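Local structure of putative cytochrome P450 154A1 (1ODO) at residues 101-106 and 353-358; 144-149 and 246-251; 282-287 and 330-335; 321-326 and 344-349. The protein belongs to the cytochrome P450 family of haem-thiolate proteins and binds protoporphyrin IX with its iron, here together with 4-phenyl-1H-imidazole. All coordinates share one frame; numbering follows the deposited sequence.

Contact 1. Residues 101-106 and 353-358; sequences LVAPAF and FCLGAP. With HEM (protoporphyrin IX containing Fe), chain B.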
# COMPACT_ATOMS: atom_id res chain seq x y z
N LEU A 101 5.54 16.95 9.20
CA LEU A 101 5.55 17.88 8.08
C LEU A 101 4.43 17.61 7.08
O LEU A 101 3.86 18.54 6.50
CB LEU A 101 6.90 17.83 7.36
N VAL A 102 4.10 16.33 6.88
CA VAL A 102 3.05 15.94 5.95
C VAL A 102 1.70 15.64 6.60
O VAL A 102 0.65 15.84 5.98
CB VAL A 102 3.50 14.69 5.15
CG1 VAL A 102 2.41 14.26 4.17
CG2 VAL A 102 4.80 14.98 4.41
N ALA A 103 1.73 15.17 7.84
CA ALA A 103 0.52 14.84 8.59
C ALA A 103 -0.69 15.76 8.44
O ALA A 103 -1.81 15.29 8.21
CB ALA A 103 0.86 14.69 10.07
N PRO A 104 -0.49 17.09 8.56
CA PRO A 104 -1.60 18.04 8.44
C PRO A 104 -2.55 17.80 7.27
O PRO A 104 -3.76 17.94 7.41
CB PRO A 104 -0.88 19.38 8.33
CG PRO A 104 0.31 19.18 9.21
CD PRO A 104 0.78 17.80 8.80
N ALA A 105 -2.00 17.42 6.12
CA ALA A 105 -2.82 17.17 4.94
C ALA A 105 -3.68 15.92 5.06
O ALA A 105 -4.55 15.68 4.22
CB ALA A 105 -1.93 17.08 3.70
N PHE A 106 -3.45 15.13 6.10
CA PHE A 106 -4.23 13.91 6.29
C PHE A 106 -4.96 13.84 7.62
O PHE A 106 -5.34 12.76 8.08
CB PHE A 106 -3.33 12.69 6.14
CG PHE A 106 -2.66 12.60 4.80
CD1 PHE A 106 -1.51 13.33 4.54
CD2 PHE A 106 -3.20 11.82 3.79
CE1 PHE A 106 -0.91 13.28 3.29
CE2 PHE A 106 -2.62 11.77 2.53
CZ PHE A 106 -1.47 12.50 2.28
N PHE A 353 2.14 3.99 11.39
CA PHE A 353 0.81 3.65 10.88
C PHE A 353 0.53 4.50 9.64
O PHE A 353 0.66 5.72 9.68
CB PHE A 353 -0.26 3.93 11.95
CG PHE A 353 -1.62 3.41 11.59
CD1 PHE A 353 -2.01 2.13 11.97
CD2 PHE A 353 -2.51 4.18 10.85
CE1 PHE A 353 -3.27 1.63 11.63
CE2 PHE A 353 -3.77 3.70 10.50
CZ PHE A 353 -4.15 2.42 10.89
N CYS A 354 0.14 3.84 8.55
CA CYS A 354 -0.15 4.54 7.30
C CYS A 354 -0.78 5.92 7.46
O CYS A 354 -1.89 6.06 7.95
CB CYS A 354 -1.06 3.70 6.41
SG CYS A 354 -1.36 4.51 4.83
N LEU A 355 -0.05 6.94 7.02
CA LEU A 355 -0.52 8.32 7.12
C LEU A 355 -1.75 8.55 6.22
O LEU A 355 -2.62 9.35 6.55
CB LEU A 355 0.61 9.28 6.73
CG LEU A 355 0.40 10.77 6.98
CD1 LEU A 355 0.24 11.02 8.47
CD2 LEU A 355 1.60 11.54 6.43
N GLY A 356 -1.81 7.83 5.10
CA GLY A 356 -2.94 7.99 4.20
C GLY A 356 -4.16 7.14 4.48
O GLY A 356 -5.16 7.21 3.76
N ALA A 357 -4.11 6.34 5.54
CA ALA A 357 -5.22 5.46 5.92
C ALA A 357 -6.62 6.07 5.83
O ALA A 357 -7.50 5.51 5.19
CB ALA A 357 -4.99 4.89 7.32
N PRO A 358 -6.85 7.23 6.48
CA PRO A 358 -8.19 7.81 6.41
C PRO A 358 -8.64 8.18 4.99
O PRO A 358 -9.82 8.02 4.66
CB PRO A 358 -8.10 9.02 7.35
CG PRO A 358 -6.66 9.39 7.31
CD PRO A 358 -5.96 8.05 7.33
CHA HEM B . 3.00 3.76 5.26
CHB HEM B . 0.86 7.27 2.75
CHC HEM B . -2.46 4.14 1.18
CHD HEM B . -0.30 0.65 3.67
C1A HEM B . 2.72 5.00 4.74
C2A HEM B . 3.48 6.23 4.97
C3A HEM B . 2.89 7.20 4.27
C4A HEM B . 1.74 6.63 3.58
CMA HEM B . 3.31 8.68 4.17
CAA HEM B . 4.73 6.32 5.87
CBA HEM B . 4.33 6.50 7.35
CGA HEM B . 5.49 6.59 8.34
O1A HEM B . 6.51 5.86 8.07
O2A HEM B . 5.37 7.34 9.31
C1B HEM B . -0.22 6.73 2.09
C2B HEM B . -1.10 7.48 1.21
C3B HEM B . -2.04 6.60 0.77
C4B HEM B . -1.75 5.32 1.36
CMB HEM B . -0.95 8.98 0.88
CAB HEM B . -3.22 6.85 -0.19
CBB HEM B . -4.29 7.81 0.35
C1C HEM B . -2.16 2.90 1.74
C2C HEM B . -2.94 1.68 1.50
C3C HEM B . -2.33 0.69 2.19
C4C HEM B . -1.19 1.29 2.86
CMC HEM B . -4.20 1.63 0.58
CAC HEM B . -2.67 -0.81 2.33
CBC HEM B . -4.13 -1.18 2.61
C1D HEM B . 0.78 1.17 4.32
C2D HEM B . 1.70 0.43 5.15
C3D HEM B . 2.64 1.30 5.59
C4D HEM B . 2.29 2.59 5.05
CMD HEM B . 1.60 -1.08 5.44
CAD HEM B . 3.85 0.96 6.48
CBD HEM B . 3.59 0.60 7.94
CGD HEM B . 4.93 0.25 8.55
O1D HEM B . 5.16 -0.93 8.84
O2D HEM B . 5.74 1.19 8.68
NA HEM B . 1.67 5.28 3.90
NB HEM B . -0.63 5.41 2.16
NC HEM B . -1.11 2.64 2.58
ND HEM B . 1.16 2.51 4.25
FE HEM B . 0.27 3.95 3.24
O HOH W 1 -3.60 10.23 9.06
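L355 inserts its forked end between V102, A103 and F106. With CG anti to the backbone N (chi1 -170°), the isobutyl group reaches across to the loop, and its two methyls part company. CD2 meets V102 CG1 at 3.6 Å, tip to tip, while CD1 lies over the backbone of A103, 3.8 Å from its CA. The phenyl group of F106 crosses the leucine at about a right angle, its CD1 4.0 Å from L355 CG. F106 CG is anti to its own carbonyl carbon (chi1 -59°), which carries the ring toward the porphyrin, where CE2 stands 3.6 Å from the HEM methyl CMB. The same ring flanks the backbone at G356, whose CA approaches HEM C2B to 3.5 Å; having no side chain, this residue lets the chain run close beneath the pyrrole. The polar seam is small. One water donates to both F106 O and L355 O, joining carbonyls that could not bond to each other, and P358 CG packs against F106 O on the same flank. M239 of helix 229-244 touches V102 and F106, and M87 touches both V102 and L355. C354 supplies the fifth ligand, SG to FE at 2.3 Å, just before the leucine. Cysteine, one residue, then glycine, leading directly into helix 357-374, is the cysteine-ligand loop of the P450 fold, here packed against the loop that follows helix 92-100 on the proximal side of the haem.

Contact 2. Residues 144-149 and 246-251; sequences LAYPLP and TTVNVI. With HEM (protoporphyrin IX containing Fe), chain B; PIM (4-phenyl-1H-imidazole), chain C.
A145 and V248 bring their backbones close, CA to CA 4.7 Å, where the junction of helices 140-145 and 147-157 meets the first turn of helix 247-260. At this spacing V248 makes a bent CA-H...O contact with A145 O, 3.5 Å from V248 CA, a weak contact for a buried carbonyl that has no other partner in the model. In the conformer of V248 given here, one of two deposited, CG2 is held between A145 CB, at 3.6 Å, and the Y146 ring. It sits over the centre of that ring, 3.7 Å from the centroid, as a CH-pi contact. A145 CB also reaches I251 CG2. The far end of the tyrosine is polar: Y146 OH bonds E245 and R141. Helix 247-260 resumes the long distal P450 helix, called I, after its break around T246, and T246 stands beside the ligand, with OG1 3.3 Å from PIM N1 in the conformer given. PIM N3 binds the haem iron at 2.3 Å. One residue on, T247 turns the other way: CG2, anti to the backbone N, packs on P149 CG at 3.8 Å, while OG1 packs beside HEM CMC. L148 CD2 meets I251 CD1 at 4.1 Å, the two side chains crossing at about a right angle.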
# COMPACT_ATOMS: atom_id res chain seq x y z
N LEU A 144 -11.41 2.40 -13.23
CA LEU A 144 -11.84 2.96 -11.95
C LEU A 144 -10.80 2.86 -10.84
O LEU A 144 -10.40 3.87 -10.26
CB LEU A 144 -13.13 2.28 -11.47
CG LEU A 144 -13.63 2.73 -10.09
CD1 LEU A 144 -13.97 4.22 -10.13
CD2 LEU A 144 -14.85 1.92 -9.67
N ALA A 145 -10.35 1.64 -10.56
CA ALA A 145 -9.36 1.41 -9.51
C ALA A 145 -8.08 2.24 -9.62
O ALA A 145 -7.61 2.80 -8.63
CB ALA A 145 -9.02 -0.09 -9.45
N TYR A 146 -7.52 2.33 -10.82
CA TYR A 146 -6.29 3.10 -11.03
C TYR A 146 -6.48 4.62 -11.09
O TYR A 146 -5.80 5.37 -10.39
CB TYR A 146 -5.57 2.63 -12.29
CG TYR A 146 -4.47 1.61 -12.05
CD1 TYR A 146 -4.49 0.37 -12.69
CD2 TYR A 146 -3.40 1.89 -11.20
CE1 TYR A 146 -3.47 -0.57 -12.49
CE2 TYR A 146 -2.38 0.97 -10.99
CZ TYR A 146 -2.42 -0.26 -11.64
OH TYR A 146 -1.41 -1.18 -11.42
N PRO A 147 -7.41 5.11 -11.94
CA PRO A 147 -7.61 6.56 -12.04
C PRO A 147 -8.10 7.33 -10.82
O PRO A 147 -7.72 8.48 -10.63
CB PRO A 147 -8.57 6.68 -13.23
CG PRO A 147 -9.35 5.41 -13.17
CD PRO A 147 -8.28 4.38 -12.88
N LEU A 148 -8.93 6.72 -9.97
CA LEU A 148 -9.42 7.43 -8.79
C LEU A 148 -8.32 7.90 -7.84
O LEU A 148 -8.22 9.09 -7.54
CB LEU A 148 -10.45 6.59 -8.03
CG LEU A 148 -10.98 7.20 -6.72
CD1 LEU A 148 -11.58 8.58 -6.98
CD2 LEU A 148 -12.02 6.26 -6.13
N PRO A 149 -7.47 6.97 -7.36
CA PRO A 149 -6.39 7.35 -6.44
C PRO A 149 -5.45 8.39 -7.06
O PRO A 149 -4.92 9.25 -6.36
CB PRO A 149 -5.68 6.03 -6.16
CG PRO A 149 -6.76 5.00 -6.34
CD PRO A 149 -7.48 5.51 -7.58
N THR A 246 -1.18 0.84 -4.55
CA THR A 246 -1.77 0.41 -3.29
C THR A 246 -3.28 0.62 -3.15
O THR A 246 -4.02 -0.37 -3.07
CB THR A 246 -1.06 1.08 -2.10
OG1 THR A 246 0.30 1.37 -2.46
CG2 THR A 246 -1.03 0.12 -0.92
N THR A 247 -3.78 1.86 -3.11
CA THR A 247 -5.23 1.99 -2.99
C THR A 247 -5.94 1.26 -4.13
O THR A 247 -7.03 0.70 -3.95
CB THR A 247 -5.69 3.47 -2.96
OG1 THR A 247 -5.09 4.13 -1.83
CG2 THR A 247 -7.21 3.55 -2.81
N VAL A 248 -5.32 1.25 -5.30
CA VAL A 248 -5.89 0.58 -6.47
C VAL A 248 -6.21 -0.87 -6.13
O VAL A 248 -7.23 -1.41 -6.55
CB VAL A 248 -4.91 0.62 -7.67
CG1 VAL A 248 -3.56 0.07 -7.25
CG2 VAL A 248 -5.47 -0.20 -8.83
N ASN A 249 -5.32 -1.51 -5.38
CA ASN A 249 -5.51 -2.90 -4.99
C ASN A 249 -6.62 -3.14 -4.00
O ASN A 249 -7.24 -4.21 -3.99
CB ASN A 249 -4.19 -3.47 -4.48
CG ASN A 249 -3.14 -3.50 -5.55
OD1 ASN A 249 -3.41 -3.92 -6.68
ND2 ASN A 249 -1.93 -3.05 -5.23
N VAL A 250 -6.89 -2.16 -3.15
CA VAL A 250 -7.96 -2.31 -2.17
C VAL A 250 -9.28 -2.25 -2.93
O VAL A 250 -10.20 -3.02 -2.65
CB VAL A 250 -7.92 -1.20 -1.11
CG1 VAL A 250 -8.98 -1.46 -0.05
CG2 VAL A 250 -6.54 -1.12 -0.47
N ILE A 251 -9.37 -1.35 -3.90
CA ILE A 251 -10.60 -1.22 -4.68
C ILE A 251 -10.80 -2.52 -5.47
O ILE A 251 -11.90 -3.06 -5.54
CB ILE A 251 -10.51 -0.02 -5.66
CG1 ILE A 251 -10.43 1.28 -4.86
CG2 ILE A 251 -11.71 -0.02 -6.61
CD1 ILE A 251 -10.30 2.55 -5.71
CHA HEM B . 3.00 3.76 5.26
CHB HEM B . 0.86 7.27 2.75
CHC HEM B . -2.46 4.14 1.18
CHD HEM B . -0.30 0.65 3.67
C1A HEM B . 2.72 5.00 4.74
C2A HEM B . 3.48 6.23 4.97
C3A HEM B . 2.89 7.20 4.27
C4A HEM B . 1.74 6.63 3.58
CMA HEM B . 3.31 8.68 4.17
CAA HEM B . 4.73 6.32 5.87
CBA HEM B . 4.33 6.50 7.35
CGA HEM B . 5.49 6.59 8.34
O1A HEM B . 6.51 5.86 8.07
O2A HEM B . 5.37 7.34 9.31
C1B HEM B . -0.22 6.73 2.09
C2B HEM B . -1.10 7.48 1.21
C3B HEM B . -2.04 6.60 0.77
C4B HEM B . -1.75 5.32 1.36
CMB HEM B . -0.95 8.98 0.88
CAB HEM B . -3.22 6.85 -0.19
CBB HEM B . -4.29 7.81 0.35
C1C HEM B . -2.16 2.90 1.74
C2C HEM B . -2.94 1.68 1.50
C3C HEM B . -2.33 0.69 2.19
C4C HEM B . -1.19 1.29 2.86
CMC HEM B . -4.20 1.63 0.58
CAC HEM B . -2.67 -0.81 2.33
CBC HEM B . -4.13 -1.18 2.61
C1D HEM B . 0.78 1.17 4.32
C2D HEM B . 1.70 0.43 5.15
C3D HEM B . 2.64 1.30 5.59
C4D HEM B . 2.29 2.59 5.05
CMD HEM B . 1.60 -1.08 5.44
CAD HEM B . 3.85 0.96 6.48
CBD HEM B . 3.59 0.60 7.94
CGD HEM B . 4.93 0.25 8.55
O1D HEM B . 5.16 -0.93 8.84
O2D HEM B . 5.74 1.19 8.68
NA HEM B . 1.67 5.28 3.90
NB HEM B . -0.63 5.41 2.16
NC HEM B . -1.11 2.64 2.58
ND HEM B . 1.16 2.51 4.25
FE HEM B . 0.27 3.95 3.24
N1 PIM C . 2.39 2.91 -0.46
C2 PIM C . 1.25 3.05 0.32
N3 PIM C . 1.58 3.47 1.43
C4 PIM C . 2.89 3.64 1.49
C5 PIM C . 3.42 3.30 0.31
C6 PIM C . 4.85 3.30 -0.16
C7 PIM C . 5.11 3.48 -1.56
C8 PIM C . 6.48 3.49 -2.02
C9 PIM C . 7.52 3.31 -1.07
C10 PIM C . 7.25 3.14 0.32
C11 PIM C . 5.89 3.14 0.74

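Contact 3. Residues 282-287 and 330-335; sequences TLRHEP and EDADTF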
# COMPACT_ATOMS: atom_id res chain seq x y z
N THR A 282 -11.91 -6.32 3.80
CA THR A 282 -11.08 -6.49 2.61
C THR A 282 -9.63 -6.21 3.02
O THR A 282 -8.70 -6.89 2.61
CB THR A 282 -11.49 -5.51 1.47
OG1 THR A 282 -12.83 -5.80 1.04
CG2 THR A 282 -10.54 -5.65 0.27
N LEU A 283 -9.45 -5.19 3.85
CA LEU A 283 -8.12 -4.82 4.32
C LEU A 283 -7.51 -5.97 5.14
O LEU A 283 -6.30 -6.18 5.13
CB LEU A 283 -8.20 -3.55 5.17
CG LEU A 283 -8.49 -2.29 4.36
CD1 LEU A 283 -8.79 -1.10 5.26
CD2 LEU A 283 -7.29 -2.00 3.48
N ARG A 284 -8.36 -6.71 5.84
CA ARG A 284 -7.87 -7.82 6.65
C ARG A 284 -7.60 -9.06 5.80
O ARG A 284 -6.52 -9.64 5.86
CB ARG A 284 -8.89 -8.19 7.74
CG ARG A 284 -8.41 -9.30 8.69
CD ARG A 284 -9.56 -9.89 9.50
NE ARG A 284 -10.44 -10.69 8.65
CZ ARG A 284 -10.14 -11.91 8.20
NH1 ARG A 284 -8.99 -12.47 8.54
NH2 ARG A 284 -10.98 -12.55 7.40
N HIS A 285 -8.61 -9.45 5.02
CA HIS A 285 -8.57 -10.62 4.14
C HIS A 285 -7.63 -10.55 2.93
O HIS A 285 -6.97 -11.54 2.59
CB HIS A 285 -10.00 -10.94 3.70
CG HIS A 285 -10.18 -12.31 3.12
ND1 HIS A 285 -10.39 -12.53 1.78
CD2 HIS A 285 -10.21 -13.53 3.71
CE1 HIS A 285 -10.53 -13.82 1.56
NE2 HIS A 285 -10.43 -14.45 2.72
N GLU A 286 -7.58 -9.40 2.27
CA GLU A 286 -6.72 -9.24 1.10
C GLU A 286 -6.10 -7.85 1.08
O GLU A 286 -6.42 -7.03 0.21
CB GLU A 286 -7.50 -9.48 -0.19
CG GLU A 286 -8.05 -10.90 -0.33
CD GLU A 286 -6.97 -11.95 -0.57
OE1 GLU A 286 -5.76 -11.62 -0.48
OE2 GLU A 286 -7.34 -13.10 -0.85
N PRO A 287 -5.22 -7.56 2.04
CA PRO A 287 -4.55 -6.25 2.14
C PRO A 287 -3.69 -5.98 0.90
O PRO A 287 -3.15 -6.91 0.30
CB PRO A 287 -3.73 -6.38 3.42
CG PRO A 287 -3.42 -7.84 3.49
CD PRO A 287 -4.74 -8.47 3.10
N GLU A 330 -10.98 -16.06 14.13
CA GLU A 330 -11.43 -17.43 13.90
C GLU A 330 -11.89 -17.52 12.45
O GLU A 330 -12.39 -16.53 11.90
CB GLU A 330 -12.55 -17.80 14.87
CG GLU A 330 -12.01 -18.05 16.27
CD GLU A 330 -13.02 -18.69 17.20
OE1 GLU A 330 -13.53 -19.78 16.86
OE2 GLU A 330 -13.30 -18.10 18.26
N ASP A 331 -11.69 -18.68 11.84
CA ASP A 331 -12.07 -18.89 10.44
C ASP A 331 -11.51 -17.70 9.68
O ASP A 331 -12.17 -17.10 8.83
CB ASP A 331 -13.59 -18.97 10.30
CG ASP A 331 -14.02 -19.41 8.91
OD1 ASP A 331 -13.26 -20.17 8.27
OD2 ASP A 331 -15.11 -19.01 8.46
N ALA A 332 -10.26 -17.37 10.01
CA ALA A 332 -9.54 -16.26 9.41
C ALA A 332 -9.45 -16.22 7.89
O ALA A 332 -9.36 -15.14 7.32
CB ALA A 332 -8.14 -16.19 10.01
N ASP A 333 -9.46 -17.37 7.23
CA ASP A 333 -9.37 -17.38 5.77
C ASP A 333 -10.69 -17.14 5.05
O ASP A 333 -10.74 -17.15 3.83
CB ASP A 333 -8.73 -18.68 5.28
CG ASP A 333 -7.29 -18.83 5.75
OD1 ASP A 333 -6.55 -17.83 5.74
OD2 ASP A 333 -6.90 -19.96 6.12
N THR A 334 -11.76 -16.93 5.81
CA THR A 334 -13.07 -16.70 5.21
C THR A 334 -13.39 -15.21 5.28
O THR A 334 -13.18 -14.58 6.32
CB THR A 334 -14.19 -17.47 5.95
OG1 THR A 334 -13.92 -18.87 5.91
CG2 THR A 334 -15.54 -17.20 5.29
N PHE A 335 -13.89 -14.65 4.18
CA PHE A 335 -14.25 -13.24 4.16
C PHE A 335 -15.62 -13.14 4.82
O PHE A 335 -16.56 -13.80 4.39
CB PHE A 335 -14.32 -12.72 2.72
CG PHE A 335 -14.57 -11.24 2.61
CD1 PHE A 335 -13.54 -10.36 2.29
CD2 PHE A 335 -15.84 -10.71 2.84
CE1 PHE A 335 -13.76 -8.99 2.19
CE2 PHE A 335 -16.08 -9.33 2.75
CZ PHE A 335 -15.04 -8.47 2.43
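The end of helix 275-285, the K helix with its ExxR motif, meets the meander loop here, a hallmark junction of the P450 fold. R284 is the arginine of that motif; its NE pairs with E281 one turn earlier, and R339 of the meander binds the carbonyls of D331 and T334 close by. From the helix, R284 extends with CG anti to the backbone N and bends at chi3 (71°), which sets the guanidinium end-on to A332. NH1 and NH2 both donate to the single oxygen A332 O, at 3.0 Å and 3.1 Å. That oxygen lies almost in the guanidinium plane; NH1 uses a lone pair in the carbonyl plane, whereas NH2 comes from a tilt. NH1 also bonds N323 O. On the next residue H285 donates from NE2 to D333 O at 2.9 Å, fairly straight (158°), though the nitrogen stands above the carbonyl plane. The imidazole is then covered by F335: CB lies over one face, 4.0 Å from the ring centroid, and the phenyl edge turns toward that face in an offset edge-to-face pair with planes 86° apart. The edge of F335 also meets T282, CE1 to OG1 at 3.5 Å, while that hydroxyl bonds V278 O. The imidazole is thus fixed at its edge by a bond and on one face by packing. Since NE2 is the donor, it carries a proton. Adjacent helical side chains grip successive main-chain oxygens, so the bonds depend on the path of the turn rather than on the side chains of A332 and D333; the acid of D333 pairs instead with R324 and R22.

Contact 4. Residues 321-326 and 344-349; sequences AANRHP and HLAFGH. With HEM (protoporphyrin IX containing Fe), chain B.
The amide of N323 and the imidazole of H344 stand at a steep angle, their planes 76° apart, and meet through the base of the histidine: OD1 lies 3.7 Å from H344 CB. Near the plane of the imidazole, at its edge, the histidine's own segment places A346 N and F347 CD1. A third flat group, the F347 ring, lies obliquely to the haem, with CE2 3.7 Å from HEM C3C. The asparagine supplies the polar link. Its CG, anti to the carbonyl carbon (chi1 -76°), swings the amide across to the turn from L345 to G348, where L345 N donates to OD1 at 2.7 Å. The bond is nearly straight (161°), though the N-H is tilted from the plane of the amide. L345 CB packs beside the same oxygen at 3.5 Å, and the leucine's far methyl CD1 touches A322 CB at 4.2 Å. Here the segment around A322 and N323, at helix 319-322, is tied to the approach of the cysteine-ligand loop: F347 and G348 open the family signature that ends at C354 and G356. The backbone then passes close to the porphyrin, A346 O 3.3 Å from HEM CMD and G348 CA 4.0 Å from HEM CBD. At the backbone angles of G348 a CB would be jammed against the preceding carbonyl O and would also run into HEM CBD. Behind the turn, L345 rests on P46 and L49 of helix 46-52, while H344 leans on E280, L283 and R284 of helix 275-285.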
# COMPACT_ATOMS: atom_id res chain seq x y z
N ALA A 321 -0.17 -12.32 5.95
CA ALA A 321 -0.18 -13.60 6.67
C ALA A 321 -0.65 -13.40 8.11
O ALA A 321 -1.38 -14.23 8.66
CB ALA A 321 1.21 -14.22 6.65
N ALA A 322 -0.22 -12.30 8.72
CA ALA A 322 -0.59 -11.99 10.09
C ALA A 322 -2.09 -11.72 10.23
O ALA A 322 -2.70 -12.10 11.24
CB ALA A 322 0.20 -10.78 10.59
N ASN A 323 -2.68 -11.07 9.24
CA ASN A 323 -4.11 -10.77 9.28
C ASN A 323 -4.95 -12.03 9.30
O ASN A 323 -6.13 -11.99 9.66
CB ASN A 323 -4.52 -9.92 8.07
CG ASN A 323 -4.11 -8.47 8.19
OD1 ASN A 323 -3.65 -8.01 9.25
ND2 ASN A 323 -4.28 -7.72 7.11
N ARG A 324 -4.35 -13.16 8.91
CA ARG A 324 -5.06 -14.44 8.89
C ARG A 324 -4.57 -15.41 9.95
O ARG A 324 -4.83 -16.61 9.88
CB ARG A 324 -4.91 -15.08 7.50
CG ARG A 324 -5.73 -14.39 6.40
CD ARG A 324 -5.16 -14.71 5.02
NE ARG A 324 -5.95 -14.17 3.91
CZ ARG A 324 -6.74 -14.91 3.13
NH1 ARG A 324 -6.84 -16.22 3.35
NH2 ARG A 324 -7.39 -14.36 2.12
N HIS A 325 -3.86 -14.88 10.95
CA HIS A 325 -3.33 -15.72 12.03
C HIS A 325 -4.51 -16.28 12.83
O HIS A 325 -5.37 -15.53 13.30
CB HIS A 325 -2.41 -14.88 12.92
CG HIS A 325 -1.56 -15.70 13.84
ND1 HIS A 325 -2.06 -16.33 14.96
CD2 HIS A 325 -0.24 -16.00 13.81
CE1 HIS A 325 -1.09 -16.97 15.58
NE2 HIS A 325 0.03 -16.79 14.90
N PRO A 326 -4.57 -17.61 12.99
CA PRO A 326 -5.64 -18.31 13.71
C PRO A 326 -5.90 -17.95 15.17
O PRO A 326 -6.97 -18.26 15.70
CB PRO A 326 -5.28 -19.78 13.51
CG PRO A 326 -3.79 -19.76 13.45
CD PRO A 326 -3.53 -18.56 12.56
N HIS A 344 -6.96 -5.28 11.96
CA HIS A 344 -6.02 -5.85 11.01
C HIS A 344 -4.76 -4.99 10.99
O HIS A 344 -4.71 -3.92 11.60
CB HIS A 344 -6.64 -5.86 9.61
CG HIS A 344 -6.91 -4.49 9.07
ND1 HIS A 344 -8.18 -3.94 9.05
CD2 HIS A 344 -6.08 -3.53 8.61
CE1 HIS A 344 -8.11 -2.70 8.59
NE2 HIS A 344 -6.84 -2.43 8.32
N LEU A 345 -3.75 -5.46 10.26
CA LEU A 345 -2.48 -4.77 10.14
C LEU A 345 -2.18 -4.29 8.72
O LEU A 345 -1.02 -4.10 8.35
CB LEU A 345 -1.35 -5.69 10.61
CG LEU A 345 -1.27 -5.92 12.12
CD1 LEU A 345 -0.34 -7.07 12.44
CD2 LEU A 345 -0.78 -4.63 12.79
N ALA A 346 -3.22 -4.09 7.92
CA ALA A 346 -3.02 -3.63 6.54
C ALA A 346 -2.30 -2.29 6.49
O ALA A 346 -1.55 -2.01 5.55
CB ALA A 346 -4.37 -3.53 5.82
N PHE A 347 -2.52 -1.45 7.50
CA PHE A 347 -1.89 -0.13 7.57
C PHE A 347 -0.74 -0.06 8.56
O PHE A 347 -0.19 1.01 8.81
CB PHE A 347 -2.92 0.93 7.98
CG PHE A 347 -3.99 1.17 6.96
CD1 PHE A 347 -5.34 1.06 7.30
CD2 PHE A 347 -3.66 1.58 5.67
CE1 PHE A 347 -6.34 1.34 6.38
CE2 PHE A 347 -4.66 1.87 4.74
CZ PHE A 347 -6.00 1.75 5.10
N GLY A 348 -0.36 -1.19 9.13
CA GLY A 348 0.73 -1.18 10.08
C GLY A 348 0.21 -0.96 11.49
O GLY A 348 -0.98 -1.15 11.76
N HIS A 349 1.09 -0.53 12.39
CA HIS A 349 0.71 -0.30 13.77
C HIS A 349 1.77 0.57 14.41
O HIS A 349 2.96 0.38 14.16
CB HIS A 349 0.64 -1.65 14.51
CG HIS A 349 0.18 -1.55 15.93
ND1 HIS A 349 1.03 -1.69 17.00
CD2 HIS A 349 -1.05 -1.35 16.45
CE1 HIS A 349 0.35 -1.58 18.12
NE2 HIS A 349 -0.92 -1.38 17.82
CHA HEM B . 3.00 3.76 5.26
CHB HEM B . 0.86 7.27 2.75
CHC HEM B . -2.46 4.14 1.18
CHD HEM B . -0.30 0.65 3.67
C1A HEM B . 2.72 5.00 4.74
C2A HEM B . 3.48 6.23 4.97
C3A HEM B . 2.89 7.20 4.27
C4A HEM B . 1.74 6.63 3.58
CMA HEM B . 3.31 8.68 4.17
CAA HEM B . 4.73 6.32 5.87
CBA HEM B . 4.33 6.50 7.35
CGA HEM B . 5.49 6.59 8.34
O1A HEM B . 6.51 5.86 8.07
O2A HEM B . 5.37 7.34 9.31
C1B HEM B . -0.22 6.73 2.09
C2B HEM B . -1.10 7.48 1.21
C3B HEM B . -2.04 6.60 0.77
C4B HEM B . -1.75 5.32 1.36
CMB HEM B . -0.95 8.98 0.88
CAB HEM B . -3.22 6.85 -0.19
CBB HEM B . -4.29 7.81 0.35
C1C HEM B . -2.16 2.90 1.74
C2C HEM B . -2.94 1.68 1.50
C3C HEM B . -2.33 0.69 2.19
C4C HEM B . -1.19 1.29 2.86
CMC HEM B . -4.20 1.63 0.58
CAC HEM B . -2.67 -0.81 2.33
CBC HEM B . -4.13 -1.18 2.61
C1D HEM B . 0.78 1.17 4.32
C2D HEM B . 1.70 0.43 5.15
C3D HEM B . 2.64 1.30 5.59
C4D HEM B . 2.29 2.59 5.05
CMD HEM B . 1.60 -1.08 5.44
CAD HEM B . 3.85 0.96 6.48
CBD HEM B . 3.59 0.60 7.94
CGD HEM B . 4.93 0.25 8.55
O1D HEM B . 5.16 -0.93 8.84
O2D HEM B . 5.74 1.19 8.68
NA HEM B . 1.67 5.28 3.90
NB HEM B . -0.63 5.41 2.16
NC HEM B . -1.11 2.64 2.58
ND HEM B . 1.16 2.51 4.25
FE HEM B . 0.27 3.95 3.24

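Contacts 2, 3 and 4 all lie within the long loop of chain closed by contact 1, which ends at the start of helix 357-374. Contact 2 closes before the other two open, and contacts 3 and 4 interleave, their centres only 9 Å apart. R324 joins that pair directly, bonding the carbonyl of H285. Contact 4 meets contact 1 at the haem, F347 O accepting from C354 N, so 344-349 and the cysteine-ligand loop are joined directly beside the haem. Contact 2, 18 Å from contact 1 between centres, approaches the haem from the distal side; its helix 247-260 touches helix 275-285 of contact 3 through V250 and L283. Contacts 1, 2 and 4 each touch the haem.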